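Local atomic coordinates of cellobiohydrolase CHBI (Daphnia pulex, PDB entry 4XNN), a protein that probably hydrolyses (1->4)-beta-D-glucosidic linkages in cellulose and cellotetraose, releasing cellobiose from chain ends as a glycoside hydrolase family 7 cellobiohydrolase. Residues Y122-L128 with M371-L377; R130-Y134 with I441-V445; A29-D35 with R111-S117; Q228-T232 with F313-Y317. All coordinates share one frame. Residue numbers count along the deposited sequence, not the author numbering.

Overall arrangement
All four contacts belong to one curved beta-sandwich. Interactions 1, 3 and 4 are buried, whereas interaction 2, at the C-terminal tail, is only partly so. Interaction 3 is regular antiparallel pairing within a sheet, sealed by apolar side chains and a salt bridge at one end. Interaction 1 adjoins it: strands 106-115 and 376-383 are sheet neighbours, and R123 N lies 3.0 Å from L114 O. Interactions 1 and 2 meet through aromatic packing, F125 CE2 to F132 CE1 at 4.1 Å. Interaction 2 relies on one carboxylate holding a turn. Interaction 4, about 13 Å from it between centres, joins facing strands through side chains and bridging water, with no backbone pairing.

Interaction 1: Y122-L128 with M371-L377; sequences YRMFQLL and MRKGMAL
The two segments run antiparallel. Residues 122-128 are extended as far as Q126 and bend at L127 (psi -15°); 371-377 ends a helix at K373, leaves it through G374 (phi/psi 109/133°) and enters a strand by A376. F125 and M375 form a single hydrogen-bonded bridge (CA-CA 5.3 Å), with F125 N to M375 O at 2.8 Å and M375 N to F125 O at 3.1 Å. L127 N then reaches M371 O (3.2 Å). At the other end one water links R123 O and L377 N, 2.7 Å from each. A CB on G374 would jam against K373 O and lie 3.6 Å from M124 CB, so glycine suits this helix exit. M124 (m, m, m) brings SD to 4.2 Å from A376 CB; F125 CE1 meets L377 CB at 3.9 Å. M371 CE packs on L127 CB (4.0 Å) and L128 CD2 (4.1 Å). Edge-to-face with both F151 and F438, F125 marks where this loop passes from one sheet to the other of the GH7 beta-sandwich.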
# COMPACT_ATOMS: atom_id res chain seq x y z
N TYR A 122 0.61 -11.58 -11.09
CA TYR A 122 1.41 -10.65 -10.34
C TYR A 122 2.84 -11.24 -10.14
O TYR A 122 2.96 -12.43 -9.92
CB TYR A 122 0.75 -10.39 -8.99
CG TYR A 122 -0.63 -9.78 -9.10
CD1 TYR A 122 -0.85 -8.61 -9.85
CD2 TYR A 122 -1.72 -10.38 -8.53
CE1 TYR A 122 -2.12 -8.05 -9.98
CE2 TYR A 122 -2.99 -9.81 -8.61
CZ TYR A 122 -3.19 -8.67 -9.35
OH TYR A 122 -4.44 -8.14 -9.42
N ARG A 123 3.85 -10.40 -10.20
CA ARG A 123 5.19 -10.82 -9.86
C ARG A 123 5.31 -11.03 -8.37
O ARG A 123 5.34 -10.08 -7.63
CB ARG A 123 6.21 -9.77 -10.26
CG ARG A 123 7.51 -10.43 -10.75
CD ARG A 123 8.88 -10.06 -10.17
NE ARG A 123 9.26 -11.08 -9.24
CZ ARG A 123 10.43 -11.57 -8.86
NH1 ARG A 123 11.67 -11.40 -9.38
NH2 ARG A 123 10.32 -12.40 -7.87
N MET A 124 5.30 -12.25 -7.92
CA MET A 124 5.34 -12.54 -6.52
C MET A 124 6.76 -12.44 -5.99
O MET A 124 7.70 -12.92 -6.66
CB MET A 124 4.79 -13.93 -6.30
CG MET A 124 3.37 -14.06 -6.81
SD MET A 124 2.17 -12.80 -6.25
CE MET A 124 1.89 -13.55 -4.65
N PHE A 125 6.98 -11.75 -4.87
CA PHE A 125 8.33 -11.70 -4.32
C PHE A 125 8.43 -12.55 -3.05
O PHE A 125 7.66 -12.34 -2.14
CB PHE A 125 8.67 -10.28 -3.96
CG PHE A 125 8.79 -9.36 -5.14
CD1 PHE A 125 7.65 -8.78 -5.72
CD2 PHE A 125 10.01 -9.04 -5.64
CE1 PHE A 125 7.78 -7.92 -6.81
CE2 PHE A 125 10.14 -8.16 -6.73
CZ PHE A 125 9.03 -7.60 -7.31
N GLN A 126 9.40 -13.46 -2.98
CA GLN A 126 9.69 -14.23 -1.74
C GLN A 126 10.83 -13.52 -1.04
O GLN A 126 11.98 -13.53 -1.47
CB GLN A 126 10.01 -15.69 -2.08
CG GLN A 126 8.89 -16.18 -3.02
CD GLN A 126 8.76 -17.68 -3.13
OE1 GLN A 126 7.84 -18.28 -2.56
NE2 GLN A 126 9.67 -18.29 -3.82
N LEU A 127 10.47 -12.78 -0.01
CA LEU A 127 11.33 -11.69 0.50
C LEU A 127 12.27 -12.11 1.60
O LEU A 127 13.20 -11.33 1.93
CB LEU A 127 10.43 -10.50 1.00
CG LEU A 127 9.66 -9.77 -0.08
CD1 LEU A 127 8.52 -8.90 0.51
CD2 LEU A 127 10.66 -8.92 -0.89
N LEU A 128 12.04 -13.28 2.21
CA LEU A 128 12.89 -13.66 3.32
C LEU A 128 14.31 -13.86 2.86
O LEU A 128 14.55 -14.49 1.82
CB LEU A 128 12.41 -14.99 3.94
CG LEU A 128 11.18 -14.97 4.84
CD1 LEU A 128 10.94 -16.30 5.52
CD2 LEU A 128 11.31 -13.92 5.91
N MET A 371 5.77 -13.74 3.75
CA MET A 371 6.87 -13.39 2.87
C MET A 371 7.49 -14.61 2.18
O MET A 371 7.95 -14.54 1.03
CB MET A 371 7.94 -12.66 3.70
CG MET A 371 7.48 -11.30 4.26
SD MET A 371 8.36 -10.69 5.68
CE MET A 371 9.94 -10.20 4.97
N ARG A 372 7.49 -15.72 2.90
CA ARG A 372 7.98 -17.00 2.40
C ARG A 372 7.06 -17.52 1.29
O ARG A 372 7.54 -17.94 0.25
CB ARG A 372 8.01 -18.07 3.51
CG ARG A 372 8.63 -19.40 3.01
CD ARG A 372 8.61 -20.53 4.03
NE ARG A 372 8.86 -20.10 5.43
CZ ARG A 372 10.04 -19.79 5.86
NH1 ARG A 372 11.06 -19.82 5.05
NH2 ARG A 372 10.21 -19.44 7.11
N LYS A 373 5.74 -17.49 1.50
CA LYS A 373 4.79 -17.85 0.43
C LYS A 373 4.86 -16.93 -0.81
O LYS A 373 4.59 -17.37 -1.88
CB LYS A 373 3.40 -17.96 0.98
CG LYS A 373 2.30 -18.01 -0.07
CD LYS A 373 2.40 -19.21 -1.02
CE LYS A 373 1.30 -19.15 -2.08
NZ LYS A 373 -0.08 -19.13 -1.48
N GLY A 374 5.27 -15.67 -0.68
CA GLY A 374 5.31 -14.76 -1.81
C GLY A 374 4.20 -13.69 -1.68
O GLY A 374 3.10 -14.00 -1.34
N MET A 375 4.56 -12.43 -1.89
CA MET A 375 3.67 -11.28 -1.82
C MET A 375 3.75 -10.48 -3.10
O MET A 375 4.83 -10.41 -3.74
CB MET A 375 4.07 -10.41 -0.62
CG MET A 375 3.94 -11.25 0.68
SD MET A 375 4.36 -10.37 2.21
CE MET A 375 2.81 -9.47 2.42
N ALA A 376 2.64 -9.81 -3.44
CA ALA A 376 2.54 -8.89 -4.54
C ALA A 376 2.96 -7.47 -4.19
O ALA A 376 2.74 -7.03 -3.06
CB ALA A 376 1.13 -8.88 -5.07
N LEU A 377 3.49 -6.74 -5.17
CA LEU A 377 4.01 -5.38 -4.96
C LEU A 377 2.92 -4.40 -5.43
O LEU A 377 2.39 -4.51 -6.55
CB LEU A 377 5.29 -5.12 -5.75
CG LEU A 377 5.77 -3.70 -5.78
CD1 LEU A 377 6.26 -3.32 -4.37
CD2 LEU A 377 6.91 -3.56 -6.78
O HOH W 1 3.67 -7.94 -7.57

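Interaction 2: R130-Y134 with I441-V445; sequences REFTY and IGSTV
E131, T444 and I441 carry most of this contact, in which a strand glutamate holds the turning C-terminal tail. Residues 130-134 are an extended strand; 441-445 has no regular structure. The two backbones come closest at E131 and I441 (CA-CA 5.0 Å) and diverge to 6.7 Å between the CA atoms of T133 and T444. E131, with chi1 and chi2 both t, stretches toward the tail and spreads its carboxylate along it: OE1 accepts from G442 N at 2.9 Å, and OE2 accepts from T444 N at 3.1 Å and from T444 OG1 at 2.6 Å, although the position of that hydroxyl is less certain. OE1 also takes a hydrogen bond from Q298 on strand 293-301. I441 (-56/129°) and G442 (89/1°) have the angles of the central residues of a type II turn, which swings the chain away after strand 430-440. That strand pairs antiparallel with 130-137 in one sheet of the GH7 beta-sandwich, so the turn folds the tail back over the face of strand 130-137 on which E131 and T133 lie. S443 and T444 follow with phi near -100° and psi near -10°, and S443 OG bonds back to P440 O. T444, chi1 p, has its CA-to-CB bond directed toward the strand. I441, chi1 m and chi2 t, places CG1 3.7 Å from R130 O and CG2 4.0 Å from E131 OE1, and its side chain also touches R314 on strand 310-319.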
# COMPACT_ATOMS: atom_id res chain seq x y z
N ARG A 130 16.27 -11.70 1.75
CA ARG A 130 16.54 -10.91 0.55
C ARG A 130 16.58 -9.40 0.91
O ARG A 130 16.23 -8.99 2.02
CB ARG A 130 15.46 -11.15 -0.51
CG ARG A 130 15.38 -12.60 -1.02
CD ARG A 130 16.52 -12.98 -1.95
NE ARG A 130 16.35 -14.38 -2.35
CZ ARG A 130 16.79 -15.43 -1.64
NH1 ARG A 130 17.44 -15.29 -0.51
NH2 ARG A 130 16.57 -16.68 -2.09
N GLU A 131 16.95 -8.60 -0.07
CA GLU A 131 17.00 -7.14 0.02
C GLU A 131 16.15 -6.63 -1.16
O GLU A 131 16.24 -7.16 -2.34
CB GLU A 131 18.43 -6.72 -0.11
CG GLU A 131 18.82 -5.25 -0.11
CD GLU A 131 20.37 -5.15 -0.01
OE1 GLU A 131 20.94 -5.44 1.10
OE2 GLU A 131 21.02 -4.79 -1.01
N PHE A 132 15.30 -5.64 -0.85
CA PHE A 132 14.48 -4.98 -1.85
C PHE A 132 14.81 -3.52 -1.82
O PHE A 132 14.77 -2.94 -0.74
CB PHE A 132 12.97 -5.16 -1.51
CG PHE A 132 12.06 -4.55 -2.55
CD1 PHE A 132 11.75 -5.25 -3.68
CD2 PHE A 132 11.51 -3.28 -2.41
CE1 PHE A 132 10.94 -4.71 -4.66
CE2 PHE A 132 10.67 -2.77 -3.37
CZ PHE A 132 10.36 -3.50 -4.47
N THR A 133 15.04 -2.91 -2.97
CA THR A 133 15.42 -1.54 -3.01
C THR A 133 14.87 -0.74 -4.21
O THR A 133 14.62 -1.33 -5.25
CB THR A 133 16.95 -1.30 -2.90
OG1 THR A 133 17.54 -0.94 -4.13
CG2 THR A 133 17.61 -2.27 -2.25
N TYR A 134 14.69 0.58 -4.04
CA TYR A 134 14.11 1.44 -5.11
C TYR A 134 14.47 2.90 -4.85
O TYR A 134 14.90 3.23 -3.74
CB TYR A 134 12.57 1.23 -5.25
CG TYR A 134 11.89 1.66 -3.96
CD1 TYR A 134 11.84 0.80 -2.89
CD2 TYR A 134 11.43 2.92 -3.81
CE1 TYR A 134 11.30 1.20 -1.65
CE2 TYR A 134 10.91 3.35 -2.59
CZ TYR A 134 10.83 2.48 -1.52
OH TYR A 134 10.29 2.93 -0.30
N ILE A 441 20.92 -10.17 0.21
CA ILE A 441 21.42 -9.13 1.08
C ILE A 441 22.84 -8.69 0.67
O ILE A 441 23.70 -9.52 0.46
CB ILE A 441 21.30 -9.56 2.53
CG1 ILE A 441 19.79 -9.71 2.81
CG2 ILE A 441 21.97 -8.55 3.44
CD1 ILE A 441 19.45 -10.51 4.01
N GLY A 442 23.02 -7.37 0.51
CA GLY A 442 24.27 -6.76 0.07
C GLY A 442 24.43 -6.61 -1.43
O GLY A 442 25.42 -6.07 -1.87
N SER A 443 23.43 -7.02 -2.22
CA SER A 443 23.59 -7.07 -3.67
C SER A 443 23.02 -5.87 -4.48
O SER A 443 23.28 -5.80 -5.69
CB SER A 443 23.04 -8.41 -4.19
OG SER A 443 21.62 -8.41 -4.25
N THR A 444 22.20 -4.97 -3.86
CA THR A 444 21.41 -4.09 -4.66
C THR A 444 21.98 -2.67 -4.78
O THR A 444 21.40 -1.87 -5.47
CB THR A 444 19.94 -3.96 -4.13
OG1 THR A 444 19.97 -3.31 -2.86
CG2 THR A 444 19.29 -5.28 -3.93
N VAL A 445 23.03 -2.32 -4.05
CA VAL A 445 23.55 -0.95 -4.13
C VAL A 445 24.93 -0.82 -4.83
O VAL A 445 25.87 -1.48 -4.40
CB VAL A 445 23.54 -0.33 -2.72
CG1 VAL A 445 24.28 1.00 -2.70
CG2 VAL A 445 22.10 -0.16 -2.27

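Interaction 3: A29-D35 with R111-S117; sequences ADAVVLD and RTFLLDS
V33 CG1 occupies the apolar centre, 3.6 Å from L115 CG and 4.0 Å from F113 CB, where two neighbouring antiparallel strands of the GH7 beta-sandwich lie side by side. The short strand segments 29-34 and 111-115 make an angle of 146° between their directions, with their axes 4.5 Å apart at closest. A31, V33, F113 and L115 share one face of the sheet; V32, L34, T112 and L114 share the other, where V32, L34 and T112 touch W81 of helix 78-83. V33 (chi1 p) lies at the edge of the F113 ring, while V32 CG1 and L114 CD1 approach to 4.3 Å. A31-L115 and V33-F113 are hydrogen-bonded pairs: A31 N to L115 O 3.2 Å, L115 N to A31 O 2.7 Å, V33 N to F113 O 2.9 Å, F113 N to V33 O 2.8 Å. V32-L114 and L34-T112 are the non-hydrogen-bonded pairs, with CA-CA distances of 4.8 and 4.5 Å. One step beyond the strand end, D35 N still donates to R111 O (3.0 Å). There D35 (chi1 t) forms a salt bridge with R111: OD2 accepts from NE at 3.0 Å and from NH2 at 3.2 Å, while D35 OD1 bonds to N37 N. At the opposite end a water donates to D30 OD1 at 2.8 Å and accepts from S117 N at 2.9 Å.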
# COMPACT_ATOMS: atom_id res chain seq x y z
N ALA A 29 11.52 -7.94 -17.22
CA ALA A 29 10.64 -7.13 -18.05
C ALA A 29 9.24 -7.24 -17.54
O ALA A 29 8.42 -7.97 -18.09
CB ALA A 29 10.67 -7.60 -19.52
N ASP A 30 8.98 -6.52 -16.46
CA ASP A 30 7.69 -6.55 -15.77
C ASP A 30 6.77 -5.39 -16.23
O ASP A 30 7.09 -4.63 -17.14
CB ASP A 30 7.92 -6.49 -14.27
CG ASP A 30 8.69 -7.73 -13.71
OD1 ASP A 30 8.58 -8.85 -14.22
OD2 ASP A 30 9.41 -7.53 -12.70
N ALA A 31 5.62 -5.23 -15.61
CA ALA A 31 4.66 -4.22 -16.10
C ALA A 31 3.75 -3.84 -14.92
O ALA A 31 3.76 -4.55 -13.91
CB ALA A 31 3.85 -4.76 -17.23
N VAL A 32 3.07 -2.70 -15.03
CA VAL A 32 2.19 -2.24 -13.96
C VAL A 32 0.75 -2.28 -14.42
O VAL A 32 0.44 -1.90 -15.59
CB VAL A 32 2.50 -0.81 -13.44
CG1 VAL A 32 3.96 -0.69 -13.06
CG2 VAL A 32 2.24 0.26 -14.47
N VAL A 33 -0.10 -2.75 -13.50
CA VAL A 33 -1.52 -2.91 -13.76
C VAL A 33 -2.36 -2.16 -12.74
O VAL A 33 -1.98 -2.04 -11.58
CB VAL A 33 -1.90 -4.40 -13.84
CG1 VAL A 33 -1.68 -5.16 -12.53
CG2 VAL A 33 -3.34 -4.58 -14.28
N LEU A 34 -3.44 -1.59 -13.21
CA LEU A 34 -4.36 -0.79 -12.36
C LEU A 34 -5.35 -1.65 -11.64
O LEU A 34 -5.92 -2.57 -12.22
CB LEU A 34 -5.08 0.26 -13.23
CG LEU A 34 -6.00 1.25 -12.48
CD1 LEU A 34 -5.17 2.33 -11.72
CD2 LEU A 34 -6.93 1.86 -13.52
N ASP A 35 -5.56 -1.30 -10.35
CA ASP A 35 -6.46 -2.02 -9.48
C ASP A 35 -7.88 -1.93 -10.05
O ASP A 35 -8.32 -0.89 -10.55
CB ASP A 35 -6.41 -1.39 -8.08
CG ASP A 35 -7.37 -2.01 -7.11
OD1 ASP A 35 -8.58 -1.73 -7.17
OD2 ASP A 35 -6.91 -2.71 -6.19
N ARG A 111 -4.09 3.07 -7.21
CA ARG A 111 -3.40 1.86 -6.71
C ARG A 111 -3.08 0.92 -7.89
O ARG A 111 -3.93 0.65 -8.72
CB ARG A 111 -4.31 1.14 -5.75
CG ARG A 111 -3.67 -0.07 -5.10
CD ARG A 111 -4.41 -0.40 -3.79
NE ARG A 111 -5.77 -0.85 -4.13
CZ ARG A 111 -6.87 -0.53 -3.43
NH1 ARG A 111 -6.80 0.33 -2.46
NH2 ARG A 111 -8.06 -1.05 -3.74
N THR A 112 -1.83 0.50 -7.95
CA THR A 112 -1.33 -0.33 -9.03
C THR A 112 -0.51 -1.51 -8.49
O THR A 112 0.04 -1.46 -7.37
CB THR A 112 -0.43 0.49 -9.96
OG1 THR A 112 0.74 0.87 -9.27
CG2 THR A 112 -1.14 1.77 -10.42
N PHE A 113 -0.40 -2.58 -9.29
CA PHE A 113 0.35 -3.75 -8.92
C PHE A 113 1.41 -4.10 -9.97
O PHE A 113 1.27 -3.77 -11.12
CB PHE A 113 -0.54 -4.98 -8.75
CG PHE A 113 -1.77 -4.73 -7.91
CD1 PHE A 113 -1.64 -4.40 -6.55
CD2 PHE A 113 -3.01 -4.81 -8.46
CE1 PHE A 113 -2.79 -4.09 -5.80
CE2 PHE A 113 -4.17 -4.51 -7.73
CZ PHE A 113 -4.04 -4.15 -6.40
N LEU A 114 2.44 -4.81 -9.56
CA LEU A 114 3.46 -5.28 -10.51
C LEU A 114 3.12 -6.63 -11.07
O LEU A 114 2.91 -7.59 -10.33
CB LEU A 114 4.86 -5.31 -9.89
CG LEU A 114 5.98 -5.41 -10.90
CD1 LEU A 114 6.16 -4.09 -11.58
CD2 LEU A 114 7.26 -5.85 -10.25
N LEU A 115 3.01 -6.69 -12.39
CA LEU A 115 2.81 -7.93 -13.09
C LEU A 115 4.18 -8.53 -13.51
O LEU A 115 5.16 -7.78 -13.79
CB LEU A 115 2.02 -7.68 -14.37
CG LEU A 115 0.52 -7.42 -14.31
CD1 LEU A 115 0.09 -7.04 -15.70
CD2 LEU A 115 -0.29 -8.61 -13.82
N ASP A 116 4.24 -9.86 -13.62
CA ASP A 116 5.44 -10.56 -14.10
C ASP A 116 5.62 -10.43 -15.62
O ASP A 116 4.80 -9.77 -16.30
CB ASP A 116 5.42 -12.02 -13.63
CG ASP A 116 4.41 -12.92 -14.40
OD1 ASP A 116 3.86 -12.52 -15.42
OD2 ASP A 116 4.17 -14.06 -13.96
N SER A 117 6.69 -11.04 -16.16
CA SER A 117 7.02 -10.87 -17.56
C SER A 117 5.97 -11.45 -18.49
O SER A 117 5.90 -11.00 -19.61
CB SER A 117 8.38 -11.49 -17.91
OG SER A 117 8.39 -12.81 -17.44
O HOH W 2 8.77 -11.66 -14.25
O HOH W 3 -9.77 -3.12 -5.26

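Interaction 4: Q228-T232 with F313-Y317; sequences QAFTT and FRRFY
Strands 228-232 and 313-317 face each other at 9.6 Å between axes, their directions 162° apart, too far for backbone pairing; side chains fill the space. F230 (chi1 p, 54°) points toward the opposite strand, as does F313 (t). F230 CD2 lies over a face of the F313 ring, 3.7 Å from CZ; the ring centroids are 4.7 Å apart and the planes oblique at 41°. R315 (t, p, p) curls back so that its CZ lies 4.4 Å from the F230 ring centroid, an off-centre cation-pi contact. R315 NH1 also donates to Y317 OH (3.0 Å, Y317 chi1 m) and to a water at 2.8 Å, which in turn donates to OE1 of Q228 (p, p), also at 2.8 Å. Q228 NE2 bonds to S270 OG, and R315 NH2 to I220 O and S297 OG. This is face-to-face packing in the GH7 beta-sandwich: strand 228-233 lies between strands 212-223 and 266-269, and strand 310-319 between strands 293-301 and 322-325.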
# COMPACT_ATOMS: atom_id res chain seq x y z
N GLN A 228 7.82 9.68 7.23
CA GLN A 228 7.85 8.33 6.56
C GLN A 228 7.89 7.20 7.62
O GLN A 228 8.35 7.38 8.78
CB GLN A 228 9.02 8.21 5.58
CG GLN A 228 10.41 8.56 6.15
CD GLN A 228 10.99 7.56 7.09
OE1 GLN A 228 10.70 6.35 6.99
NE2 GLN A 228 11.79 8.05 8.02
N ALA A 229 7.31 6.06 7.27
CA ALA A 229 7.28 4.89 8.14
C ALA A 229 7.42 3.61 7.33
O ALA A 229 7.06 3.59 6.17
CB ALA A 229 5.97 4.86 8.91
N PHE A 230 7.85 2.53 8.00
CA PHE A 230 7.79 1.19 7.47
C PHE A 230 7.17 0.33 8.58
O PHE A 230 7.42 0.59 9.76
CB PHE A 230 9.16 0.64 6.97
CG PHE A 230 10.32 0.66 7.96
CD1 PHE A 230 11.09 1.76 8.11
CD2 PHE A 230 10.78 -0.51 8.53
CE1 PHE A 230 12.23 1.77 8.89
CE2 PHE A 230 11.90 -0.54 9.37
CZ PHE A 230 12.65 0.62 9.55
N THR A 231 6.39 -0.68 8.20
CA THR A 231 5.49 -1.35 9.13
C THR A 231 5.18 -2.80 8.69
O THR A 231 4.95 -3.05 7.51
CB THR A 231 4.13 -0.54 9.21
OG1 THR A 231 4.44 0.84 9.46
CG2 THR A 231 3.25 -1.03 10.32
N THR A 232 5.16 -3.69 9.68
CA THR A 232 4.76 -5.09 9.50
C THR A 232 3.35 -5.30 10.05
O THR A 232 3.05 -4.82 11.15
CB THR A 232 5.70 -6.00 10.24
OG1 THR A 232 5.80 -5.60 11.61
CG2 THR A 232 7.08 -5.99 9.52
N PHE A 313 13.59 -6.56 10.24
CA PHE A 313 13.53 -5.67 9.05
C PHE A 313 14.52 -4.54 9.30
O PHE A 313 14.26 -3.64 10.12
CB PHE A 313 12.05 -5.18 8.96
CG PHE A 313 11.62 -4.39 7.76
CD1 PHE A 313 12.48 -3.60 6.99
CD2 PHE A 313 10.25 -4.35 7.47
CE1 PHE A 313 11.98 -2.83 5.96
CE2 PHE A 313 9.76 -3.56 6.43
CZ PHE A 313 10.64 -2.79 5.68
N ARG A 314 15.61 -4.53 8.54
CA ARG A 314 16.65 -3.49 8.61
C ARG A 314 16.41 -2.52 7.44
O ARG A 314 15.82 -2.89 6.41
CB ARG A 314 18.04 -4.10 8.50
CG ARG A 314 18.42 -5.02 9.63
CD ARG A 314 19.92 -5.37 9.75
NE ARG A 314 20.65 -5.76 8.50
CZ ARG A 314 21.60 -6.74 8.40
NH1 ARG A 314 21.85 -7.59 9.48
NH2 ARG A 314 22.28 -6.91 7.22
N ARG A 315 16.97 -1.33 7.58
CA ARG A 315 16.75 -0.20 6.67
C ARG A 315 17.98 0.68 6.63
O ARG A 315 18.47 1.07 7.66
CB ARG A 315 15.58 0.63 7.17
CG ARG A 315 15.28 1.92 6.44
CD ARG A 315 14.98 1.84 4.94
NE ARG A 315 13.90 0.99 4.57
CZ ARG A 315 12.60 1.35 4.52
NH1 ARG A 315 12.25 2.53 4.99
NH2 ARG A 315 11.67 0.48 4.15
N PHE A 316 18.38 1.05 5.43
CA PHE A 316 19.20 2.22 5.25
C PHE A 316 18.86 2.93 3.97
O PHE A 316 18.03 2.45 3.16
CB PHE A 316 20.69 1.87 5.34
CG PHE A 316 21.22 1.08 4.18
CD1 PHE A 316 21.15 -0.32 4.17
CD2 PHE A 316 21.84 1.72 3.13
CE1 PHE A 316 21.67 -1.06 3.08
CE2 PHE A 316 22.30 1.01 2.03
CZ PHE A 316 22.27 -0.38 2.03
N TYR A 317 19.48 4.11 3.77
CA TYR A 317 19.19 4.96 2.63
C TYR A 317 20.49 5.33 1.91
O TYR A 317 21.55 5.27 2.51
CB TYR A 317 18.50 6.24 3.13
CG TYR A 317 17.20 5.96 3.88
CD1 TYR A 317 16.02 5.82 3.19
CD2 TYR A 317 17.18 5.78 5.28
CE1 TYR A 317 14.82 5.55 3.83
CE2 TYR A 317 16.02 5.54 5.92
CZ TYR A 317 14.84 5.34 5.21
OH TYR A 317 13.60 5.06 5.78
O HOH W 4 9.93 4.02 5.57
O HOH W 5 13.55 5.35 8.59